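Local coordinates for protein (S)-ureidoglycine aminohydrolase (Escherichia coli, PDB 1RC6) that catalyses the manganese-dependent hydrolysis of (S)-ureidoglycine to (S)-ureidoglycolate and ammonia in the allantoin degradation pathway, at residues 196-199 / 200-204. Numbering follows the deposited sequence.
Sequences ETHV and QEHGA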
ATOM      1  N   GLU A 196      11.000  -1.522  14.376  1.00 91.87           N
ATOM      2  CA  GLU A 196      11.324  -0.149  13.997  1.00 91.28           C
ATOM      3  C   GLU A 196      10.560   0.900  14.812  1.00 92.21           C
ATOM      4  O   GLU A 196       9.469   0.646  15.323  1.00 93.01           O
ATOM      5  CB  GLU A 196      11.031   0.079  12.506  1.00 82.07           C
ATOM      6  CG  GLU A 196      11.770   1.275  11.909  1.00 80.16           C
ATOM      7  CD  GLU A 196      11.114   1.821  10.648  1.00 78.13           C
ATOM      8  OE1 GLU A 196      10.769   1.025   9.752  1.00 76.48           O
ATOM      9  OE2 GLU A 196      10.952   3.054  10.545  1.00 75.71           O
ATOM     10  N   THR A 197      11.160   2.082  14.926  1.00 89.32           N
ATOM     11  CA  THR A 197      10.570   3.218  15.628  1.00 87.09           C
ATOM     12  C   THR A 197      10.678   4.350  14.615  1.00 86.89           C
ATOM     13  O   THR A 197      11.665   4.427  13.881  1.00 85.92           O
ATOM     14  CB  THR A 197      11.363   3.555  16.886  1.00 84.67           C
ATOM     15  OG1 THR A 197      11.503   2.367  17.677  1.00 82.73           O
ATOM     16  CG2 THR A 197      10.644   4.632  17.702  1.00 81.92           C
ATOM     17  N   HIS A 198       9.698   5.246  14.570  1.00 77.28           N
ATOM     18  CA  HIS A 198       9.752   6.274  13.541  1.00 76.06           C
ATOM     19  C   HIS A 198       8.816   7.463  13.690  1.00 72.10           C
ATOM     20  O   HIS A 198       7.715   7.344  14.225  1.00 70.79           O
ATOM     21  CB  HIS A 198       9.455   5.590  12.212  1.00 84.74           C
ATOM     22  CG  HIS A 198       8.332   4.602  12.303  1.00 89.90           C
ATOM     23  ND1 HIS A 198       7.017   4.983  12.470  1.00 92.78           N
ATOM     24  CD2 HIS A 198       8.337   3.247  12.341  1.00 93.17           C
ATOM     25  CE1 HIS A 198       6.262   3.907  12.610  1.00 95.74           C
ATOM     26  NE2 HIS A 198       7.039   2.841  12.537  1.00 95.80           N
ATOM     27  N   VAL A 199       9.267   8.607  13.185  1.00 72.59           N
ATOM     28  CA  VAL A 199       8.472   9.832  13.188  1.00 70.91           C
ATOM     29  C   VAL A 199       7.514   9.717  11.995  1.00 70.90           C
ATOM     30  O   VAL A 199       6.428  10.298  11.989  1.00 70.90           O
ATOM     31  CB  VAL A 199       9.363  11.094  12.996  1.00 75.74           C
ATOM     32  CG1 VAL A 199       8.502  12.314  12.671  1.00 72.72           C
ATOM     33  CG2 VAL A 199      10.173  11.354  14.255  1.00 73.58           C
ATOM     34  N   GLN A 200       7.929   8.949  10.989  1.00 72.82           N
ATOM     35  CA  GLN A 200       7.123   8.757   9.790  1.00 73.21           C
ATOM     36  C   GLN A 200       6.079   7.658   9.940  1.00 69.93           C
ATOM     37  O   GLN A 200       6.339   6.603  10.526  1.00 70.61           O
ATOM     38  CB  GLN A 200       8.007   8.434   8.571  1.00 87.41           C
ATOM     39  CG  GLN A 200       9.519   8.546   8.780  1.00 99.58           C
ATOM     40  CD  GLN A 200      10.100   7.376   9.564  1.00106.63           C
ATOM     41  OE1 GLN A 200       9.916   6.212   9.195  1.00111.05           O
ATOM     42  NE2 GLN A 200      10.812   7.682  10.647  1.00109.68           N
ATOM     43  N   GLU A 201       4.897   7.921   9.392  1.00 69.37           N
ATOM     44  CA  GLU A 201       3.792   6.971   9.422  1.00 66.57           C
ATOM     45  C   GLU A 201       4.104   5.809   8.482  1.00 63.51           C
ATOM     46  O   GLU A 201       5.080   5.837   7.731  1.00 62.71           O
ATOM     47  CB  GLU A 201       2.513   7.635   8.924  1.00 61.51           C
ATOM     48  CG  GLU A 201       2.212   8.986   9.517  1.00 59.64           C
ATOM     49  CD  GLU A 201       1.461   9.877   8.539  1.00 59.17           C
ATOM     50  OE1 GLU A 201       0.860  10.871   8.985  1.00 60.38           O
ATOM     51  OE2 GLU A 201       1.480   9.592   7.322  1.00 59.20           O
ATOM     52  N   HIS A 202       3.257   4.793   8.521  1.00 50.54           N
ATOM     53  CA  HIS A 202       3.413   3.646   7.650  1.00 49.50           C
ATOM     54  C   HIS A 202       2.032   3.076   7.397  1.00 44.16           C
ATOM     55  O   HIS A 202       1.154   3.161   8.252  1.00 46.10           O
ATOM     56  CB  HIS A 202       4.301   2.570   8.294  1.00 69.32           C
ATOM     57  CG  HIS A 202       5.752   2.930   8.339  1.00 78.56           C
ATOM     58  ND1 HIS A 202       6.450   3.350   7.226  1.00 84.02           N
ATOM     59  CD2 HIS A 202       6.639   2.937   9.362  1.00 83.89           C
ATOM     60  CE1 HIS A 202       7.703   3.602   7.561  1.00 86.99           C
ATOM     61  NE2 HIS A 202       7.845   3.359   8.851  1.00 87.89           N
ATOM     62  N   GLY A 203       1.842   2.518   6.212  1.00 38.76           N
ATOM     63  CA  GLY A 203       0.577   1.906   5.873  1.00 34.81           C
ATOM     64  C   GLY A 203       0.972   0.562   5.303  1.00 32.58           C
ATOM     65  O   GLY A 203       1.591   0.506   4.250  1.00 32.91           O
ATOM     66  N   ALA A 204       0.650  -0.528   5.982  1.00 26.92           N
ATOM     67  CA  ALA A 204       1.045  -1.816   5.455  1.00 25.34           C
ATOM     68  C   ALA A 204      -0.130  -2.717   5.174  1.00 26.09           C
ATOM     69  O   ALA A 204      -1.099  -2.761   5.935  1.00 26.13           O
ATOM     70  CB  ALA A 204       1.994  -2.494   6.409  1.00 31.18           C
TER
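H198 and H202 pack edge-to-face within the metal-binding motif of the C-terminal cupin domain, around the short turn that links strand 193-198 to strand 202-208. CD2 of H202 stands over one face of the H198 ring, toward its rim, with the planes at 78° and the centroids 4.3 Å apart. E196 reaches the same place from two residues before H198: its CG lies anti to the backbone N (chi1 -160°) and the chain runs on extended, bringing OE2 to 3.6 Å from NE2 of H202, at the edge of that ring. These three side chains, with Q236, which touches H198, probably bind manganese, and E196 and Q236 probably meet the substrate as well. With alanine at H198, the likely manganese site would probably lose one of its imidazoles, and CD2 of H202 the ring face it packs on. Further out, strand 234-240 pairs with the strand of E196, with E196 and Q236 hydrogen-bonded through their backbones, while H202 meets Y251 edge-to-face. The H202 ring is fixed from its other nitrogen: ND1 is hydrogen-bonded to the backbone O of S252, while NE2 is directed toward E196.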